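Local coordinates for putative cobalamin synthesis related protein (PDB 2NPN) that binds S-adenosylmethionine and probably acts as a precorrin-6A synthase (deacetylating), a methyltransferase of adenosylcobalamin biosynthesis, at residues Lys50-Asp53 with Thr54-Gly58; Pro140-Ala144 with Val145-Thr149; His164-Gly168 with Arg169-Glu173; Ala228-Lys231 with Gln232-Thr236. All blocks are in the same frame, centred on the assembly; numbering follows the deposited sequence.

Contact 1: residues Lys50-Asp53 with Thr54-Gly58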
loop_
_atom_site.group_PDB
_atom_site.type_symbol
_atom_site.label_atom_id
_atom_site.label_comp_id
_atom_site.label_asym_id
_atom_site.label_seq_id
_atom_site.Cartn_x
_atom_site.Cartn_y
_atom_site.Cartn_z
ATOM N N LYS A 50 -14.269 -0.575 -8.378
ATOM C CA LYS A 50 -14.852 0.738 -8.699
ATOM C C LYS A 50 -13.873 1.587 -9.515
ATOM O O LYS A 50 -14.267 2.269 -10.448
ATOM C CB LYS A 50 -15.252 1.483 -7.414
ATOM C CG LYS A 50 -16.008 2.796 -7.597
ATOM C CD LYS A 50 -16.383 3.445 -6.221
ATOM C CE LYS A 50 -15.222 4.309 -5.673
ATOM N NZ LYS A 50 -14.971 4.297 -4.173
ATOM N N ILE A 51 -12.595 1.517 -9.180
ATOM C CA ILE A 51 -11.567 2.237 -9.959
ATOM C C ILE A 51 -11.473 1.743 -11.401
ATOM O O ILE A 51 -11.512 2.538 -12.369
ATOM C CB ILE A 51 -10.209 2.089 -9.282
ATOM C CG1 ILE A 51 -10.190 2.927 -8.017
ATOM C CG2 ILE A 51 -9.061 2.482 -10.240
ATOM C CD1 ILE A 51 -8.955 2.706 -7.172
ATOM N N VAL A 52 -11.415 0.425 -11.542
ATOM C CA VAL A 52 -11.369 -0.252 -12.837
ATOM C C VAL A 52 -12.670 -0.055 -13.653
ATOM O O VAL A 52 -12.600 0.174 -14.868
ATOM C CB VAL A 52 -11.046 -1.772 -12.663
ATOM C CG1 VAL A 52 -11.283 -2.558 -13.975
ATOM C CG2 VAL A 52 -9.605 -1.924 -12.184
ATOM N N ASP A 53 -13.831 -0.133 -12.992
ATOM C CA ASP A 53 -15.139 0.113 -13.633
ATOM C C ASP A 53 -15.209 1.511 -14.224
ATOM O O ASP A 53 -15.830 1.732 -15.291
ATOM C CB ASP A 53 -16.292 -0.076 -12.636
ATOM C CG ASP A 53 -16.595 -1.544 -12.359
ATOM O OD1 ASP A 53 -16.097 -2.386 -13.130
ATOM O OD2 ASP A 53 -17.342 -1.858 -11.399
ATOM N N THR A 54 -14.591 2.460 -13.535
ATOM C CA THR A 54 -14.621 3.843 -13.970
ATOM C C THR A 54 -13.683 4.103 -15.139
ATOM O O THR A 54 -14.063 4.789 -16.085
ATOM C CB THR A 54 -14.236 4.795 -12.837
ATOM O OG1 THR A 54 -15.132 4.618 -11.749
ATOM C CG2 THR A 54 -14.287 6.260 -13.324
ATOM N N HIS A 55 -12.461 3.572 -15.087
ATOM C CA HIS A 55 -11.441 3.955 -16.087
ATOM C C HIS A 55 -11.174 2.902 -17.152
ATOM O O HIS A 55 -10.958 3.246 -18.328
ATOM C CB HIS A 55 -10.155 4.426 -15.380
ATOM C CG HIS A 55 -10.412 5.571 -14.460
ATOM N ND1 HIS A 55 -10.674 6.838 -14.926
ATOM C CD2 HIS A 55 -10.576 5.624 -13.117
ATOM C CE1 HIS A 55 -10.959 7.632 -13.910
ATOM N NE2 HIS A 55 -10.909 6.920 -12.801
ATOM N N ALA A 56 -11.214 1.636 -16.772
ATOM C CA ALA A 56 -11.008 0.553 -17.730
ATOM C C ALA A 56 -12.233 -0.310 -17.732
ATOM O O ALA A 56 -12.135 -1.518 -17.476
ATOM C CB ALA A 56 -9.770 -0.277 -17.388
ATOM N N PRO A 57 -13.407 0.295 -17.985
ATOM C CA PRO A 57 -14.548 -0.594 -17.996
ATOM C C PRO A 57 -14.369 -1.639 -19.081
ATOM O O PRO A 57 -13.713 -1.383 -20.116
ATOM C CB PRO A 57 -15.733 0.330 -18.306
ATOM C CG PRO A 57 -15.160 1.553 -18.868
ATOM C CD PRO A 57 -13.796 1.690 -18.272
ATOM N N GLY A 58 -14.916 -2.814 -18.817
ATOM C CA GLY A 58 -14.859 -3.911 -19.749
ATOM C C GLY A 58 -13.558 -4.679 -19.684
ATOM O O GLY A 58 -13.241 -5.405 -20.625
#
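T54 and K50 meet one turn apart near the C-terminal end of helix 42-55. K50 O is gripped twice by T54. T54 N donates to K50 O at 3.1 Å. T54 OG1 donates to K50 O at 2.8 Å. The two donors reach this oxygen from opposite faces of its carbonyl plane. The side-chain torsion explains the second bond: OG1 of T54 lies beside its own backbone N (chi1 -59°), which turns the hydroxyl back toward the preceding turn. T54 CG2 is then anti to the backbone N and lies 3.5 Å above one face of the H55 ring, offset toward the rim.

H55 N donates to I51 O at 3.1 Å. The ring carbon CD2 of H55 comes within 3.3 Å of the same I51 O, obliquely to the ring. T54 N adds a weak bond to I51 O.

The last helical bond here runs from A56 N to V52 O, at 2.8 Å. A56 is the first residue to leave helical geometry. V52 carries CG1 anti to its backbone N, and V52 CG1 looks along the helix to A56 CB at 4.4 Å. Both residues also touch I32 of strand 31-35. P57 has no N-H to give. P57 CB instead sits 3.3 Å from D53 O, so the ring covers a carbonyl of the final turn.

This is a helix C-terminus followed by proline, in an alpha/beta domain where helix 42-55 packs against a parallel sheet.

Contact 2: residues Pro140-Ala144 with Val145-Thr149. With SAM (S-adenosylmethionine), chain C.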
loop_
_atom_site.group_PDB
_atom_site.type_symbol
_atom_site.label_atom_id
_atom_site.label_comp_id
_atom_site.label_asym_id
_atom_site.label_seq_id
_atom_site.Cartn_x
_atom_site.Cartn_y
_atom_site.Cartn_z
ATOM N N PRO A 140 3.851 5.614 -10.531
ATOM C CA PRO A 140 3.650 5.997 -9.129
ATOM C C PRO A 140 2.215 6.299 -8.781
ATOM O O PRO A 140 1.432 6.716 -9.639
ATOM C CB PRO A 140 4.474 7.275 -8.966
ATOM C CG PRO A 140 5.154 7.525 -10.217
ATOM C CD PRO A 140 4.751 6.535 -11.244
ATOM N N GLY A 141 1.919 6.153 -7.499
ATOM C CA GLY A 141 0.631 6.530 -6.961
ATOM C C GLY A 141 0.797 7.133 -5.579
ATOM O O GLY A 141 1.852 7.069 -4.979
ATOM N N ILE A 142 -0.313 7.651 -5.080
ATOM C CA ILE A 142 -0.358 8.315 -3.790
ATOM C C ILE A 142 -0.309 7.302 -2.650
ATOM O O ILE A 142 -1.189 6.462 -2.488
ATOM C CB ILE A 142 -1.619 9.194 -3.677
ATOM C CG1 ILE A 142 -1.616 10.268 -4.760
ATOM C CG2 ILE A 142 -1.709 9.828 -2.317
ATOM C CD1 ILE A 142 -0.422 11.178 -4.807
ATOM N N THR A 143 0.672 7.452 -1.780
ATOM C CA THR A 143 0.881 6.539 -0.668
ATOM C C THR A 143 -0.012 6.878 0.550
ATOM O O THR A 143 -0.508 7.992 0.692
ATOM C CB THR A 143 2.363 6.602 -0.174
ATOM O OG1 THR A 143 2.604 7.873 0.451
ATOM C CG2 THR A 143 3.402 6.331 -1.292
ATOM N N ALA A 144 -0.196 5.905 1.437
ATOM C CA ALA A 144 -0.944 6.128 2.669
ATOM C C ALA A 144 -0.302 7.258 3.507
ATOM O O ALA A 144 -0.976 8.040 4.177
ATOM C CB ALA A 144 -1.022 4.817 3.472
ATOM N N VAL A 145 1.031 7.319 3.486
ATOM C CA VAL A 145 1.765 8.392 4.195
ATOM C C VAL A 145 1.352 9.772 3.700
ATOM O O VAL A 145 1.146 10.720 4.476
ATOM C CB VAL A 145 3.301 8.222 4.004
ATOM C CG1 VAL A 145 4.063 9.307 4.745
ATOM C CG2 VAL A 145 3.767 6.818 4.438
ATOM N N GLN A 146 1.274 9.917 2.387
ATOM C CA GLN A 146 0.882 11.224 1.810
ATOM C C GLN A 146 -0.554 11.571 2.135
ATOM O O GLN A 146 -0.897 12.752 2.321
ATOM C CB GLN A 146 1.095 11.177 0.300
ATOM C CG GLN A 146 2.522 11.254 -0.093
ATOM C CD GLN A 146 2.676 10.936 -1.576
ATOM O OE1 GLN A 146 2.834 11.838 -2.400
ATOM N NE2 GLN A 146 2.626 9.669 -1.920
ATOM N N VAL A 147 -1.432 10.565 2.191
ATOM C CA VAL A 147 -2.837 10.820 2.574
ATOM C C VAL A 147 -2.889 11.207 4.068
ATOM O O VAL A 147 -3.620 12.109 4.425
ATOM C CB VAL A 147 -3.767 9.655 2.234
ATOM C CG1 VAL A 147 -5.193 10.025 2.584
ATOM C CG2 VAL A 147 -3.677 9.334 0.700
ATOM N N LEU A 148 -2.115 10.551 4.926
ATOM C CA LEU A 148 -2.107 10.900 6.345
ATOM C C LEU A 148 -1.728 12.383 6.531
ATOM O O LEU A 148 -2.389 13.146 7.249
ATOM C CB LEU A 148 -1.097 10.013 7.103
ATOM C CG LEU A 148 -0.991 10.383 8.597
ATOM C CD1 LEU A 148 -2.137 9.810 9.441
ATOM C CD2 LEU A 148 0.353 9.873 9.171
ATOM N N THR A 149 -0.622 12.790 5.900
ATOM C CA THR A 149 -0.127 14.155 6.121
ATOM C C THR A 149 -1.104 15.142 5.472
ATOM O O THR A 149 -1.348 16.222 6.020
ATOM C CB THR A 149 1.305 14.328 5.642
ATOM O OG1 THR A 149 1.427 13.891 4.292
ATOM C CG2 THR A 149 2.236 13.501 6.525
HETATM N N SAM C . 2.236 0.549 -1.156
HETATM C CA SAM C . 1.384 1.069 -0.045
HETATM C C SAM C . 1.440 2.583 0.038
HETATM O O SAM C . 0.758 3.172 0.919
HETATM O OXT SAM C . 2.121 3.215 -0.794
HETATM C CB SAM C . 1.792 0.427 1.294
HETATM C CG SAM C . 1.502 -1.073 1.379
HETATM S SD SAM C . 1.848 -1.862 2.990
HETATM C CE SAM C . 1.473 -3.562 2.471
HETATM C "C5'" SAM C . 0.356 -1.688 4.030
HETATM C "C4'" SAM C . 0.459 -0.590 5.103
HETATM O "O4'" SAM C . 0.215 0.644 4.515
HETATM C "C3'" SAM C . -0.572 -0.679 6.229
HETATM O "O3'" SAM C . -0.189 -1.577 7.240
HETATM C "C2'" SAM C . -0.675 0.739 6.721
HETATM O "O2'" SAM C . 0.476 1.064 7.482
HETATM C "C1'" SAM C . -0.599 1.439 5.381
HETATM N N9 SAM C . -1.928 1.678 4.775
HETATM C C8 SAM C . -2.316 1.269 3.510
HETATM N N7 SAM C . -3.544 1.717 3.236
HETATM C C5 SAM C . -3.945 2.466 4.306
HETATM C C6 SAM C . -5.083 3.219 4.555
HETATM N N6 SAM C . -6.101 3.306 3.660
HETATM N N1 SAM C . -5.190 3.896 5.764
HETATM C C2 SAM C . -4.139 3.874 6.662
HETATM N N3 SAM C . -3.011 3.140 6.419
HETATM C C4 SAM C . -2.892 2.461 5.251
#
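T143 turns OG1 into the position between its backbone N and carbonyl carbon (chi1 69°), and this aims the hydroxyl at the first turn of helix 144-152. T143 OG1 accepts from Q146 N at 3.1 Å, with an N-H...O angle of 159°. The same torsion puts methyl CG2 beside the backbone N, and T143 CG2 lies 3.4 Å from OXT of SAM. One side chain thus faces the helix with its oxygen and the ligand with its methyl.

I142 CG2, anti to the backbone N, meets V147 CG2 at 3.6 Å, and the two side chains cross at about a right angle. CG2 of V147 also lies 3.4 Å from T143 O.

The arrangement is an N-cap, with T143 as the capping residue after strand 134-139 of the parallel sheet. The backbone continues the turn: V147 N donates to T143 O in the carbonyl plane, and L148 N donates to A144 O.

The helix start also meets the ligand directly. A144 N donates to carboxylate atom O of SAM at 2.9 Å, almost straight at 175°. The nearby helix N-terminus would probably help stabilise this negative group. CB of A144 lies 3.5 Å from adenine atom C4 of SAM. In the loop before the helix, G141 N bonds D112 OD1, and D112 N itself bonds SAM.

Contact 3: residues His164-Gly168 with Arg169-Glu173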
loop_
_atom_site.group_PDB
_atom_site.type_symbol
_atom_site.label_atom_id
_atom_site.label_comp_id
_atom_site.label_asym_id
_atom_site.label_seq_id
_atom_site.Cartn_x
_atom_site.Cartn_y
_atom_site.Cartn_z
ATOM N N HIS A 164 12.073 9.335 9.090
ATOM C CA HIS A 164 12.374 7.924 9.198
ATOM C C HIS A 164 11.062 7.153 9.036
ATOM O O HIS A 164 10.206 7.227 9.911
ATOM C CB HIS A 164 12.994 7.650 10.549
ATOM C CG HIS A 164 13.599 6.297 10.653
ATOM N ND1 HIS A 164 14.815 6.002 10.089
ATOM C CD2 HIS A 164 13.147 5.163 11.218
ATOM C CE1 HIS A 164 15.087 4.724 10.307
ATOM N NE2 HIS A 164 14.079 4.194 10.984
ATOM N N ILE A 165 10.936 6.359 7.997
ATOM C CA ILE A 165 9.749 5.567 7.769
ATOM C C ILE A 165 10.096 4.126 8.131
ATOM O O ILE A 165 11.115 3.566 7.661
ATOM C CB ILE A 165 9.295 5.641 6.312
ATOM C CG1 ILE A 165 9.116 7.084 5.811
ATOM C CG2 ILE A 165 8.027 4.779 6.071
ATOM C CD1 ILE A 165 8.814 7.221 4.340
ATOM N N THR A 166 9.250 3.524 8.952
ATOM C CA THR A 166 9.560 2.211 9.429
ATOM C C THR A 166 8.301 1.432 9.760
ATOM O O THR A 166 7.182 1.862 9.489
ATOM C CB THR A 166 10.587 2.263 10.568
ATOM O OG1 THR A 166 11.168 0.963 10.751
ATOM C CG2 THR A 166 9.932 2.782 11.875
ATOM N N THR A 167 8.493 0.266 10.328
ATOM C CA THR A 167 7.372 -0.645 10.618
ATOM C C THR A 167 7.152 -0.711 12.127
ATOM O O THR A 167 8.038 -0.365 12.926
ATOM C CB THR A 167 7.699 -2.052 10.126
ATOM O OG1 THR A 167 8.793 -2.578 10.902
ATOM C CG2 THR A 167 8.041 -2.056 8.601
ATOM N N GLY A 168 5.972 -1.183 12.518
ATOM C CA GLY A 168 5.674 -1.338 13.927
ATOM C C GLY A 168 6.690 -2.265 14.586
ATOM O O GLY A 168 7.152 -1.999 15.697
ATOM N N ARG A 169 7.035 -3.358 13.906
ATOM C CA ARG A 169 8.016 -4.317 14.414
ATOM C C ARG A 169 9.383 -3.655 14.682
ATOM O O ARG A 169 10.034 -3.957 15.692
ATOM C CB ARG A 169 8.135 -5.478 13.419
ATOM C CG ARG A 169 9.195 -6.508 13.684
ATOM C CD ARG A 169 9.169 -7.577 12.581
ATOM N NE ARG A 169 10.020 -8.737 12.876
ATOM C CZ ARG A 169 9.603 -9.976 13.181
ATOM N NH1 ARG A 169 8.305 -10.304 13.246
ATOM N NH2 ARG A 169 10.501 -10.921 13.424
ATOM N N ASN A 170 9.830 -2.775 13.780
ATOM C CA ASN A 170 11.133 -2.117 13.923
ATOM C C ASN A 170 11.122 -0.968 14.962
ATOM O O ASN A 170 12.187 -0.530 15.396
ATOM C CB ASN A 170 11.581 -1.449 12.588
ATOM C CG ASN A 170 11.899 -2.436 11.473
ATOM O OD1 ASN A 170 12.135 -3.628 11.715
ATOM N ND2 ASN A 170 11.934 -1.920 10.228
ATOM N N LEU A 171 9.937 -0.457 15.304
ATOM C CA LEU A 171 9.856 0.814 16.073
ATOM C C LEU A 171 10.587 0.751 17.427
ATOM O O LEU A 171 11.331 1.687 17.769
ATOM C CB LEU A 171 8.392 1.286 16.268
ATOM C CG LEU A 171 8.266 2.708 16.848
ATOM C CD1 LEU A 171 8.996 3.793 15.999
ATOM C CD2 LEU A 171 6.813 3.055 17.126
ATOM N N PRO A 172 10.353 -0.315 18.212
ATOM C CA PRO A 172 11.085 -0.395 19.486
ATOM C C PRO A 172 12.606 -0.383 19.378
ATOM O O PRO A 172 13.255 0.046 20.343
ATOM C CB PRO A 172 10.633 -1.734 20.067
ATOM C CG PRO A 172 9.323 -2.017 19.473
ATOM C CD PRO A 172 9.425 -1.456 18.059
ATOM N N GLU A 173 13.166 -0.876 18.263
ATOM C CA GLU A 173 14.609 -0.894 18.029
ATOM C C GLU A 173 15.139 0.361 17.324
ATOM O O GLU A 173 16.345 0.498 17.109
ATOM C CB GLU A 173 15.024 -2.150 17.227
ATOM C CG GLU A 173 14.742 -3.485 17.910
ATOM C CD GLU A 173 13.316 -4.009 17.728
ATOM O OE1 GLU A 173 12.509 -3.364 17.018
ATOM O OE2 GLU A 173 13.016 -5.083 18.307
#
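N170 meets the hydroxyls of both T166 and T167. The turn follows strand 164-167, an outermost strand of the mixed sheet, and leads into a short 3-10 segment at 171-173. The side chains of both threonines run obliquely to that of N170. T166 has OG1 anti to its backbone N (chi1 -163°). T167 instead places OG1 between its backbone N and carbonyl carbon (chi1 66°). Neighbouring residues thus present their hydroxyls to one asparagine.

The two bonds differ in kind. ND2 of N170 donates to T166 OG1 at 3.0 Å, with the acceptor in the amide plane. This bond uses the amide itself and should help fix its rotation. T167 OG1 takes the backbone N-H of N170 at 3.1 Å. The same T167 OG1 is 3.2 Å from CG of N170, so the hydroxyl sits close against the amide carbon as well.

L171 packs on C182 and V184 of strand 181-185, and on Y245 and L247 of strand 243-249. CD1 of L171 also comes to 4.3 Å from T166 CG2. T166 pairs with V183 and M185 through its backbone, which ties the turn to the sheet.

L171 N donates to G168 O at 3.2 Å from above the carbonyl plane, and CD of P172 lies 3.3 Å from the same G168 O.

Contact 4: residues Ala228-Lys231 with Gln232-Thr236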
loop_
_atom_site.group_PDB
_atom_site.type_symbol
_atom_site.label_atom_id
_atom_site.label_comp_id
_atom_site.label_asym_id
_atom_site.label_seq_id
_atom_site.Cartn_x
_atom_site.Cartn_y
_atom_site.Cartn_z
ATOM N N ALA A 228 -5.441 3.299 21.149
ATOM C CA ALA A 228 -5.264 1.841 21.250
ATOM C C ALA A 228 -6.648 1.196 21.355
ATOM O O ALA A 228 -6.909 0.210 20.659
ATOM C CB ALA A 228 -4.354 1.470 22.420
ATOM N N GLU A 229 -7.541 1.788 22.150
ATOM C CA GLU A 229 -8.889 1.252 22.366
ATOM C C GLU A 229 -9.668 1.357 21.050
ATOM O O GLU A 229 -10.345 0.403 20.637
ATOM C CB GLU A 229 -9.643 2.014 23.476
ATOM C CG GLU A 229 -9.032 1.974 24.882
ATOM C CD GLU A 229 -9.409 3.222 25.719
ATOM O OE1 GLU A 229 -10.356 3.953 25.305
ATOM O OE2 GLU A 229 -8.780 3.482 26.790
ATOM N N LEU A 230 -9.564 2.518 20.396
ATOM C CA LEU A 230 -10.258 2.789 19.152
ATOM C C LEU A 230 -9.824 1.769 18.097
ATOM O O LEU A 230 -10.636 1.214 17.355
ATOM C CB LEU A 230 -9.931 4.214 18.670
ATOM C CG LEU A 230 -10.528 4.614 17.327
ATOM C CD1 LEU A 230 -12.078 4.615 17.318
ATOM C CD2 LEU A 230 -9.976 5.977 17.006
ATOM N N LYS A 231 -8.525 1.515 18.017
ATOM C CA LYS A 231 -8.001 0.633 16.952
ATOM C C LYS A 231 -8.593 -0.788 17.120
ATOM O O LYS A 231 -9.021 -1.419 16.146
ATOM C CB LYS A 231 -6.461 0.651 16.992
ATOM C CG LYS A 231 -5.774 -0.247 15.954
ATOM C CD LYS A 231 -4.305 -0.089 15.971
ATOM C CE LYS A 231 -3.595 -0.901 14.909
ATOM N NZ LYS A 231 -2.188 -0.517 14.834
ATOM N N GLN A 232 -8.685 -1.254 18.353
ATOM C CA GLN A 232 -9.282 -2.558 18.620
ATOM C C GLN A 232 -10.772 -2.576 18.286
ATOM O O GLN A 232 -11.253 -3.546 17.706
ATOM C CB GLN A 232 -9.023 -2.970 20.065
ATOM C CG GLN A 232 -7.616 -3.503 20.260
ATOM C CD GLN A 232 -7.147 -3.418 21.700
ATOM O OE1 GLN A 232 -6.906 -2.327 22.222
ATOM N NE2 GLN A 232 -7.006 -4.568 22.346
ATOM N N GLN A 233 -11.494 -1.517 18.674
ATOM C CA GLN A 233 -12.920 -1.363 18.389
ATOM C C GLN A 233 -13.154 -1.473 16.867
ATOM O O GLN A 233 -13.983 -2.270 16.403
ATOM C CB GLN A 233 -13.444 -0.016 18.944
ATOM C CG GLN A 233 -13.441 0.100 20.511
ATOM C CD GLN A 233 -13.585 1.541 21.109
ATOM O OE1 GLN A 233 -13.628 2.566 20.395
ATOM N NE2 GLN A 233 -13.697 1.600 22.451
ATOM N N LEU A 234 -12.358 -0.727 16.099
ATOM C CA LEU A 234 -12.484 -0.722 14.647
ATOM C C LEU A 234 -12.125 -2.062 14.014
ATOM O O LEU A 234 -12.799 -2.485 13.053
ATOM C CB LEU A 234 -11.626 0.373 14.040
ATOM C CG LEU A 234 -12.044 1.808 14.403
ATOM C CD1 LEU A 234 -10.993 2.825 13.979
ATOM C CD2 LEU A 234 -13.407 2.096 13.785
ATOM N N ARG A 235 -11.088 -2.725 14.534
ATOM C CA ARG A 235 -10.697 -4.015 14.009
ATOM C C ARG A 235 -11.789 -5.072 14.241
ATOM O O ARG A 235 -12.075 -5.914 13.378
ATOM C CB ARG A 235 -9.410 -4.489 14.649
ATOM C CG ARG A 235 -8.873 -5.690 13.949
ATOM C CD ARG A 235 -7.827 -6.388 14.708
ATOM N NE ARG A 235 -6.585 -5.644 14.740
ATOM C CZ ARG A 235 -6.089 -5.011 15.800
ATOM N NH1 ARG A 235 -6.721 -5.007 16.977
ATOM N NH2 ARG A 235 -4.933 -4.375 15.678
ATOM N N THR A 236 -12.377 -5.060 15.432
ATOM C CA THR A 236 -13.447 -6.005 15.734
ATOM C C THR A 236 -14.633 -5.789 14.786
ATOM O O THR A 236 -15.170 -6.741 14.193
ATOM C CB THR A 236 -13.877 -5.851 17.186
ATOM O OG1 THR A 236 -12.743 -6.121 18.024
ATOM C CG2 THR A 236 -15.029 -6.825 17.522
HETATM O O HOH W 1 -12.971 3.876 23.674
#
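L230 CG rests 3.8 Å from L234 CD1 on helix 220-238. Beside them Q233 crosses L230 at about a right angle, and Q233 OE1 lies 3.6 Å from L230 CA. The extended Q233 chain brings CG to 3.1 Å from E229 O and leads NE2 to a water. Q233 NE2 donates to this water at 2.7 Å, and the water donates to OE1 of E229 at 3.1 Å. The two polar ends are thus bridged one turn apart.

K231 and R235 lie on another side. NH2 of R235 comes to 3.8 Å from CE of K231, obliquely to the guanidinium. K231 is extended throughout, which carries NZ past R235 to a salt bridge with D243 and hydrogen bonds to the carbonyls of K189 and D187.

Four successive backbone bonds, from Q232 N to A228 O through R235 N to K231 O, set the side chains in place. L230 also packs on V214 and R216 of strand 214-217.

K231 NZ and R235 NH2 are 4.8 Å apart. The carboxylate and carbonyls around NZ would probably offset the like charges and keep the lysine protonated.

The four contacts follow one another along the chain. Contact 2 is the one that touches S-adenosylmethionine. Contact 3 lies about 5 Å from contact 2 by nearest atoms, and its T167 side chain is about 8 Å from the ligand. Contact 4 is also set back, with the K231 side chain about 8 Å from the ligand. K231 is linked to the pocket through D243, whose backbone O bonds the ligand. Contact 1 belongs to the parallel-sheet part of the chain, and its I51 side chain is about 11 Å from the ligand. Contacts 1 and 3 are on opposite sides of the chain's centre, their own centres 36 Å apart.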